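Local atomic coordinates of luciferase-like enzymeAMP-CoA-ligase (Zophobas atratus, PDB entry 4W8O), a protein that probably activates carboxylic acids with ATP as acyl-adenylates for transfer to coenzyme A, as do other AMP-forming ligases related to beetle luciferases. Residues A[55-60]-A[160-165]; A[90-95]-A[169-174]; A[359-364]-A[376-381]. All coordinates share one frame; numbering follows the deposited sequence.

Contact 1. Residues A[55-60]-A[160-165]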
loop_
_atom_site.group_PDB
_atom_site.type_symbol
_atom_site.label_atom_id
_atom_site.label_comp_id
_atom_site.label_asym_id
_atom_site.label_seq_id
_atom_site.Cartn_x
_atom_site.Cartn_y
_atom_site.Cartn_z
ATOM N N SER A 55 14.727 -6.644 12.660
ATOM C CA SER A 55 13.320 -6.765 13.023
ATOM C C SER A 55 13.103 -7.814 14.122
ATOM O O SER A 55 12.253 -7.628 14.984
ATOM C CB SER A 55 12.461 -7.094 11.792
ATOM O OG SER A 55 12.855 -8.316 11.194
ATOM N N THR A 56 13.860 -8.910 14.082
ATOM C CA THR A 56 13.771 -9.940 15.125
ATOM C C THR A 56 14.153 -9.337 16.482
ATOM O O THR A 56 13.465 -9.551 17.482
ATOM C CB THR A 56 14.646 -11.161 14.789
ATOM O OG1 THR A 56 14.166 -11.779 13.584
ATOM C CG2 THR A 56 14.631 -12.188 15.923
ATOM N N ARG A 57 15.218 -8.539 16.496
ATOM C CA ARG A 57 15.677 -7.888 17.721
ATOM C C ARG A 57 14.672 -6.874 18.245
ATOM O O ARG A 57 14.408 -6.831 19.446
ATOM C CB ARG A 57 17.033 -7.221 17.499
ATOM C CG ARG A 57 18.172 -8.210 17.383
ATOM C CD ARG A 57 19.442 -7.520 16.945
ATOM N NE ARG A 57 20.524 -8.464 16.715
ATOM C CZ ARG A 57 21.728 -8.119 16.273
ATOM N NH1 ARG A 57 22.010 -6.852 15.997
ATOM N NH2 ARG A 57 22.656 -9.050 16.098
ATOM N N VAL A 58 14.098 -6.075 17.346
ATOM C CA VAL A 58 13.040 -5.148 17.734
ATOM C C VAL A 58 11.845 -5.900 18.321
ATOM O O VAL A 58 11.301 -5.482 19.342
ATOM C CB VAL A 58 12.599 -4.252 16.559
ATOM C CG1 VAL A 58 11.382 -3.422 16.933
ATOM C CG2 VAL A 58 13.733 -3.326 16.137
ATOM N N ALA A 59 11.451 -7.005 17.683
ATOM C CA ALA A 59 10.318 -7.818 18.146
ATOM C C ALA A 59 10.528 -8.369 19.553
ATOM O O ALA A 59 9.627 -8.302 20.398
ATOM C CB ALA A 59 10.053 -8.967 17.181
ATOM N N LEU A 60 11.712 -8.925 19.795
ATOM C CA LEU A 60 12.037 -9.480 21.113
ATOM C C LEU A 60 11.975 -8.396 22.188
ATOM O O LEU A 60 11.529 -8.651 23.294
ATOM C CB LEU A 60 13.414 -10.159 21.113
ATOM C CG LEU A 60 13.469 -11.495 20.373
ATOM C CD1 LEU A 60 14.915 -11.883 20.099
ATOM C CD2 LEU A 60 12.763 -12.592 21.161
ATOM N N THR A 160 16.781 -1.973 18.795
ATOM C CA THR A 160 17.581 -2.900 17.997
ATOM C C THR A 160 18.678 -3.595 18.815
ATOM O O THR A 160 19.435 -4.391 18.259
ATOM C CB THR A 160 18.249 -2.198 16.790
ATOM O OG1 THR A 160 19.154 -1.185 17.250
ATOM C CG2 THR A 160 17.203 -1.566 15.871
ATOM N N LEU A 161 18.779 -3.295 20.113
ATOM C CA LEU A 161 19.806 -3.910 20.955
ATOM C C LEU A 161 19.577 -5.418 21.017
ATOM O O LEU A 161 18.481 -5.854 21.380
ATOM C CB LEU A 161 19.788 -3.337 22.381
ATOM C CG LEU A 161 20.195 -1.870 22.576
ATOM C CD1 LEU A 161 19.907 -1.443 24.011
ATOM C CD2 LEU A 161 21.657 -1.618 22.216
ATOM N N PRO A 162 20.599 -6.215 20.656
ATOM C CA PRO A 162 20.427 -7.662 20.678
ATOM C C PRO A 162 20.260 -8.198 22.094
ATOM O O PRO A 162 21.025 -7.839 22.980
ATOM C CB PRO A 162 21.727 -8.186 20.060
ATOM C CG PRO A 162 22.718 -7.105 20.276
ATOM C CD PRO A 162 21.949 -5.824 20.216
ATOM N N CYS A 163 19.243 -9.026 22.295
ATOM C CA CYS A 163 19.053 -9.740 23.552
ATOM C C CYS A 163 17.952 -10.771 23.385
ATOM O O CYS A 163 17.027 -10.590 22.590
ATOM C CB CYS A 163 18.711 -8.795 24.711
ATOM S SG CYS A 163 18.272 -9.661 26.245
ATOM N N GLY A 164 18.058 -11.853 24.150
ATOM C CA GLY A 164 17.135 -12.964 24.036
ATOM C C GLY A 164 17.634 -13.953 23.009
ATOM O O GLY A 164 18.680 -13.757 22.386
ATOM N N ASP A 165 16.874 -15.025 22.841
ATOM C CA ASP A 165 17.232 -16.081 21.919
ATOM C C ASP A 165 16.770 -15.673 20.521
ATOM O O ASP A 165 15.667 -16.011 20.087
ATOM C CB ASP A 165 16.590 -17.396 22.372
ATOM C CG ASP A 165 17.203 -18.607 21.708
ATOM O OD1 ASP A 165 17.780 -18.467 20.604
ATOM O OD2 ASP A 165 17.096 -19.704 22.296
#
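Arg57 makes the largest contribution on the helix side, reaching from its helix along the backbone of the loop 160-165. Arg57 CB lies 3.8 Å from the Thr160 carbonyl O. CG stands anti to the carbonyl carbon (chi1 -73°), and from there the chain runs extended to NE, so that successive atoms pass along the loop instead of folding back on the helix. CG thus comes beside Pro162 CA, while Arg57 CD makes the nearest approach to Thr160 O, at 3.4 Å. At the tip the guanidinium turns one face to the proline ring: Pro162 CB sits 3.6 Å from Arg57 NE, over the rim of the planar group, with CZ only slightly farther away. The charge itself is answered by Glu166, just past the loop segment, which forms a salt bridge with NE. Two smaller touches flank the arginine. Val58 CG2 rests against Thr160 CG2 at 3.9 Å, the two side chains running alongside each other, and a methyl of Leu60, CD1, meets the carbonyl O of Cys163 at 3.5 Å. No hydrogen bond joins the two segments, although Leu161 O accepts one from Asn61 ND2, one residue further along the helix. In the fold, helix 48-64 is held between two neighbours: the loop following helix 156-159 runs past Arg57 and Leu60, while Val58 and Ala59 pack on helix 85-92.

Contact 2. Residues A[90-95]-A[169-174]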
loop_
_atom_site.group_PDB
_atom_site.type_symbol
_atom_site.label_atom_id
_atom_site.label_comp_id
_atom_site.label_asym_id
_atom_site.label_seq_id
_atom_site.Cartn_x
_atom_site.Cartn_y
_atom_site.Cartn_z
ATOM N N SER A 90 6.564 -5.687 14.801
ATOM C CA SER A 90 5.240 -5.710 15.420
ATOM C C SER A 90 4.345 -6.772 14.781
ATOM O O SER A 90 3.600 -7.475 15.473
ATOM C CB SER A 90 4.581 -4.333 15.305
ATOM O OG SER A 90 5.266 -3.377 16.091
ATOM N N SER A 91 4.430 -6.890 13.457
ATOM C CA SER A 91 3.701 -7.922 12.731
ATOM C C SER A 91 4.124 -9.337 13.124
ATOM O O SER A 91 3.289 -10.229 13.144
ATOM C CB SER A 91 3.844 -7.721 11.223
ATOM O OG SER A 91 3.187 -6.527 10.834
ATOM N N TYR A 92 5.403 -9.542 13.443
ATOM C CA TYR A 92 5.873 -10.852 13.941
ATOM C C TYR A 92 5.109 -11.272 15.194
ATOM O O TYR A 92 4.864 -12.458 15.411
ATOM C CB TYR A 92 7.368 -10.853 14.292
ATOM C CG TYR A 92 8.354 -10.681 13.152
ATOM C CD1 TYR A 92 8.003 -10.946 11.828
ATOM C CD2 TYR A 92 9.675 -10.309 13.417
ATOM C CE1 TYR A 92 8.924 -10.806 10.801
ATOM C CE2 TYR A 92 10.605 -10.166 12.398
ATOM C CZ TYR A 92 10.227 -10.410 11.091
ATOM O OH TYR A 92 11.138 -10.273 10.069
ATOM N N LEU A 93 4.744 -10.296 16.016
ATOM C CA LEU A 93 4.006 -10.552 17.254
ATOM C C LEU A 93 2.495 -10.590 17.059
ATOM O O LEU A 93 1.748 -10.792 18.021
ATOM C CB LEU A 93 4.367 -9.497 18.296
ATOM C CG LEU A 93 5.860 -9.386 18.590
ATOM C CD1 LEU A 93 6.101 -8.306 19.628
ATOM C CD2 LEU A 93 6.429 -10.722 19.060
ATOM N N GLY A 94 2.040 -10.412 15.819
ATOM C CA GLY A 94 0.621 -10.407 15.511
ATOM C C GLY A 94 -0.102 -9.128 15.920
ATOM O O GLY A 94 -1.332 -9.081 15.888
ATOM N N ALA A 95 0.644 -8.093 16.308
ATOM C CA ALA A 95 0.038 -6.815 16.686
ATOM C C ALA A 95 -0.504 -6.092 15.438
ATOM O O ALA A 95 -0.067 -6.353 14.305
ATOM C CB ALA A 95 1.041 -5.939 17.429
ATOM N N PHE A 169 13.727 -17.359 17.956
ATOM C CA PHE A 169 12.518 -16.559 17.775
ATOM C C PHE A 169 11.746 -16.974 16.532
ATOM O O PHE A 169 12.319 -17.168 15.458
ATOM C CB PHE A 169 12.825 -15.069 17.705
ATOM C CG PHE A 169 11.611 -14.222 17.438
ATOM C CD1 PHE A 169 10.739 -13.894 18.466
ATOM C CD2 PHE A 169 11.331 -13.768 16.155
ATOM C CE1 PHE A 169 9.619 -13.126 18.225
ATOM C CE2 PHE A 169 10.208 -12.993 15.907
ATOM C CZ PHE A 169 9.353 -12.674 16.941
ATOM N N LYS A 170 10.439 -17.126 16.707
ATOM C CA LYS A 170 9.524 -17.338 15.599
ATOM C C LYS A 170 8.337 -16.390 15.780
ATOM O O LYS A 170 7.947 -16.085 16.912
ATOM C CB LYS A 170 9.033 -18.791 15.560
ATOM C CG LYS A 170 10.107 -19.828 15.224
ATOM C CD LYS A 170 10.619 -19.677 13.795
ATOM C CE LYS A 170 11.472 -20.859 13.350
ATOM N NZ LYS A 170 11.913 -20.683 11.933
ATOM N N PRO A 171 7.767 -15.904 14.667
ATOM C CA PRO A 171 6.552 -15.098 14.794
ATOM C C PRO A 171 5.461 -15.829 15.574
ATOM O O PRO A 171 5.327 -17.047 15.460
ATOM C CB PRO A 171 6.122 -14.878 13.345
ATOM C CG PRO A 171 7.378 -14.990 12.556
ATOM C CD PRO A 171 8.230 -15.998 13.272
ATOM N N SER A 172 4.696 -15.083 16.360
ATOM C CA SER A 172 3.632 -15.651 17.178
ATOM C C SER A 172 2.550 -16.267 16.312
ATOM O O SER A 172 2.196 -15.723 15.270
ATOM C CB SER A 172 2.998 -14.566 18.046
ATOM O OG SER A 172 3.976 -13.907 18.827
ATOM N N LYS A 173 2.033 -17.409 16.746
ATOM C CA LYS A 173 0.831 -17.967 16.151
ATOM C C LYS A 173 -0.320 -17.051 16.526
ATOM O O LYS A 173 -0.368 -16.551 17.648
ATOM C CB LYS A 173 0.589 -19.390 16.664
ATOM C CG LYS A 173 1.612 -20.393 16.147
ATOM C CD LYS A 173 1.464 -20.558 14.643
ATOM C CE LYS A 173 2.473 -21.524 14.064
ATOM N NZ LYS A 173 2.317 -21.537 12.581
ATOM N N THR A 174 -1.213 -16.789 15.579
ATOM C CA THR A 174 -2.363 -15.926 15.843
ATOM C C THR A 174 -3.557 -16.354 14.995
ATOM O O THR A 174 -3.471 -17.306 14.221
ATOM C CB THR A 174 -2.012 -14.431 15.629
ATOM O OG1 THR A 174 -3.114 -13.600 16.045
ATOM C CG2 THR A 174 -1.656 -14.145 14.168
HETATM O O HOH W 1 2.620 -13.631 13.629
HETATM O O HOH W 2 2.483 -12.087 20.312
HETATM O O HOH W 3 -3.164 -10.921 14.996
#
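The tip of the Phe169 ring enters edge-first into the notch between Tyr92 and Leu93, at the end of helix 85-92. With CG anti to the backbone N (chi1 177°), the ring reaches across from its loop, and Phe169 CZ comes to 3.8 Å from Tyr92 CB, which lies in the ring plane. Leu93 forms the other wall: its CD2 meets the same edge, 4.1 Å from Phe169 CE1. The two aromatic rings are tilted by 50° to each other, joined by Phe169 CE2 against Tyr92 CD2 at 3.7 Å. On the CD1 side of the tyrosine sits the second bump, Pro171, whose CG lies 4.2 Å from Tyr92 CD1. The phenol oxygen, Tyr92 OH, shares a hydrogen bond with Ser55 OG of helix 48-64.

Behind the rings the backbones come together. Ser172 N donates to Tyr92 O over 2.8 Å, nearly along the C=O axis though bent at the hydrogen (146°), and a water that also donates to Ser172 O gives this carbonyl a second donor. Further waters join Leu93 O to Ser172 OG, and Gly94 O to Thr174 OG1. Gly94 offers a smooth surface where a CB would crowd Thr174. With its positive phi it ends the helix in a Schellman motif, at the turn into strand 96-99; strand 72-76, helix 85-92 and strand 96-99 form a beta-alpha-beta crossover, and the loop 169-174 is laid over the end of that helix.

Contact 3. Residues A[359-364]-A[376-381]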
loop_
_atom_site.group_PDB
_atom_site.type_symbol
_atom_site.label_atom_id
_atom_site.label_comp_id
_atom_site.label_asym_id
_atom_site.label_seq_id
_atom_site.Cartn_x
_atom_site.Cartn_y
_atom_site.Cartn_z
ATOM N N LYS A 359 -19.305 -5.182 -10.441
ATOM C CA LYS A 359 -20.595 -4.923 -11.061
ATOM C C LYS A 359 -20.919 -3.435 -11.040
ATOM O O LYS A 359 -20.406 -2.687 -10.202
ATOM C CB LYS A 359 -21.704 -5.735 -10.375
ATOM C CG LYS A 359 -21.972 -5.362 -8.924
ATOM C CD LYS A 359 -23.033 -6.257 -8.297
ATOM C CE LYS A 359 -23.420 -5.743 -6.918
ATOM N NZ LYS A 359 -24.447 -6.576 -6.229
ATOM N N ILE A 360 -21.748 -3.020 -11.995
ATOM C CA ILE A 360 -22.287 -1.662 -12.063
ATOM C C ILE A 360 -23.770 -1.756 -11.724
ATOM O O ILE A 360 -24.499 -2.498 -12.383
ATOM C CB ILE A 360 -22.165 -1.055 -13.476
ATOM C CG1 ILE A 360 -20.739 -1.177 -14.019
ATOM C CG2 ILE A 360 -22.626 0.400 -13.486
ATOM C CD1 ILE A 360 -19.746 -0.239 -13.391
ATOM N N VAL A 361 -24.214 -1.013 -10.712
ATOM C CA VAL A 361 -25.603 -1.077 -10.255
ATOM C C VAL A 361 -26.318 0.255 -10.430
ATOM O O VAL A 361 -25.822 1.310 -10.029
ATOM C CB VAL A 361 -25.687 -1.511 -8.776
ATOM C CG1 VAL A 361 -27.113 -1.408 -8.252
ATOM C CG2 VAL A 361 -25.178 -2.935 -8.626
ATOM N N ASN A 362 -27.496 0.188 -11.040
ATOM C CA ASN A 362 -28.417 1.314 -11.084
ATOM C C ASN A 362 -29.038 1.507 -9.696
ATOM O O ASN A 362 -29.756 0.632 -9.229
ATOM C CB ASN A 362 -29.500 1.037 -12.130
ATOM C CG ASN A 362 -30.700 1.944 -11.990
ATOM O OD1 ASN A 362 -30.603 3.054 -11.467
ATOM N ND2 ASN A 362 -31.848 1.470 -12.451
ATOM N N PRO A 363 -28.774 2.649 -9.034
ATOM C CA PRO A 363 -29.221 2.816 -7.640
ATOM C C PRO A 363 -30.740 2.679 -7.451
ATOM O O PRO A 363 -31.184 1.738 -6.792
ATOM C CB PRO A 363 -28.720 4.216 -7.258
ATOM C CG PRO A 363 -28.422 4.907 -8.545
ATOM C CD PRO A 363 -28.067 3.841 -9.536
ATOM N N ASP A 364 -31.528 3.595 -8.010
ATOM C CA ASP A 364 -32.978 3.389 -8.079
ATOM C C ASP A 364 -33.222 2.109 -8.887
ATOM O O ASP A 364 -32.598 1.909 -9.924
ATOM C CB ASP A 364 -33.709 4.596 -8.691
ATOM C CG ASP A 364 -32.904 5.294 -9.772
ATOM O OD1 ASP A 364 -31.965 6.043 -9.426
ATOM O OD2 ASP A 364 -33.216 5.103 -10.964
ATOM N N GLU A 376 -23.321 2.714 -10.123
ATOM C CA GLU A 376 -22.407 2.668 -8.986
ATOM C C GLU A 376 -21.523 1.427 -9.095
ATOM O O GLU A 376 -22.035 0.308 -9.231
ATOM C CB GLU A 376 -23.187 2.637 -7.665
ATOM C CG GLU A 376 -24.377 3.592 -7.598
ATOM C CD GLU A 376 -25.007 3.681 -6.212
ATOM O OE1 GLU A 376 -24.991 2.679 -5.462
ATOM O OE2 GLU A 376 -25.534 4.762 -5.872
ATOM N N LEU A 377 -20.207 1.614 -9.056
ATOM C CA LEU A 377 -19.288 0.467 -9.035
ATOM C C LEU A 377 -19.325 -0.251 -7.696
ATOM O O LEU A 377 -19.125 0.356 -6.635
ATOM C CB LEU A 377 -17.845 0.873 -9.341
ATOM C CG LEU A 377 -17.484 0.825 -10.820
ATOM C CD1 LEU A 377 -18.147 1.988 -11.540
ATOM C CD2 LEU A 377 -15.976 0.847 -11.016
ATOM N N ARG A 378 -19.573 -1.552 -7.759
ATOM C CA ARG A 378 -19.541 -2.394 -6.575
ATOM C C ARG A 378 -18.669 -3.606 -6.828
ATOM O O ARG A 378 -18.677 -4.168 -7.921
ATOM C CB ARG A 378 -20.954 -2.799 -6.185
ATOM C CG ARG A 378 -21.876 -1.600 -6.076
ATOM C CD ARG A 378 -23.057 -1.891 -5.193
ATOM N NE ARG A 378 -23.988 -0.768 -5.169
ATOM C CZ ARG A 378 -25.277 -0.870 -4.863
ATOM N NH1 ARG A 378 -25.803 -2.046 -4.553
ATOM N NH2 ARG A 378 -26.045 0.207 -4.876
ATOM N N VAL A 379 -17.922 -4.007 -5.804
ATOM C CA VAL A 379 -16.856 -4.993 -5.957
ATOM C C VAL A 379 -16.848 -5.998 -4.806
ATOM O O VAL A 379 -17.352 -5.704 -3.717
ATOM C CB VAL A 379 -15.485 -4.292 -6.056
ATOM C CG1 VAL A 379 -15.448 -3.384 -7.280
ATOM C CG2 VAL A 379 -15.193 -3.486 -4.798
ATOM N N LYS A 380 -16.289 -7.185 -5.061
ATOM C CA LYS A 380 -16.256 -8.256 -4.064
ATOM C C LYS A 380 -15.085 -9.196 -4.297
ATOM O O LYS A 380 -14.864 -9.645 -5.408
ATOM C CB LYS A 380 -17.561 -9.056 -4.090
ATOM C CG LYS A 380 -17.690 -10.061 -2.954
ATOM C CD LYS A 380 -19.060 -10.713 -2.960
ATOM C CE LYS A 380 -19.210 -11.750 -1.857
ATOM N NZ LYS A 380 -20.590 -12.323 -1.840
ATOM N N SER A 381 -14.340 -9.470 -3.229
ATOM C CA SER A 381 -13.197 -10.375 -3.265
ATOM C C SER A 381 -12.737 -10.692 -1.851
ATOM O O SER A 381 -13.184 -10.072 -0.880
ATOM C CB SER A 381 -12.024 -9.750 -4.025
ATOM O OG SER A 381 -11.278 -8.859 -3.208
#
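Arg378 lies obliquely across Val361, one face of its guanidinium turned to Val361 CG1, which stands 3.9 Å from NH2. Its chain runs extended from CG to NE, bringing the tip back toward Glu376, two residues earlier and on the same face of the sheet. There Arg378 NH2 donates in the guanidinium plane to Glu376 OE1 over 2.8 Å, a nearly straight hydrogen bond (177°), part of a salt bridge, which reaches OE1 from above the carboxylate plane. The other carboxylate oxygen, Glu376 OE2, touches Pro363 CB at 3.5 Å. Lys359 crosses Arg378 obliquely as well, its CG 3.9 Å from Arg378 CB. On the other face Ile360 and Leu377 run alongside each other, and their CD1 atoms are pressed together at 3.3 Å, closer than normal van der Waals contact; Val417 and Val419 pack against Leu377 there.

Beneath the side chains the antiparallel strands are paired by four backbone bonds, two between Lys359 and Arg378 and two between Val361 and Glu376, with Ile360 and Leu377 as the non-hydrogen-bonded pair between them. Arg378 NH1 also bridges to Glu366 and Asp398, and Asp398 is shared with Lys359 NZ. An alanine in place of Arg378 would remove the guanidinium that covers Val361 CG1 and bridges these three acids, and would probably leave them less well balanced and the hairpin face looser. The like charges of Lys359 NZ and Arg378 NH1, 5.0 Å apart, have Glu376, Glu366 and Asp398 beside them, which would probably offset their repulsion and help keep Lys359 protonated.

How the contacts relate
Contacts 1 and 2 are neighbours, their centres 13 Å apart, and their segments alternate along the chain. The loop between helix 156-159 and strand 179-184 supplies the second segment of both, passing first helix 48-64 and then the end of helix 85-92, helices that lie beside the eight-stranded mixed sheet. Phe169 of contact 2 also packs on Thr56 and Leu60 of contact 1. Contact 3 follows later in the chain, about 37 Å from contact 2 and 47 Å from contact 1 between centres, in the hairpin of the five-stranded antiparallel sheet. Contacts 1 and 2 thus belong to one sheet-based part of the AMP-binding region and contact 3 to another, consistent with the subdomain layout of this enzyme family.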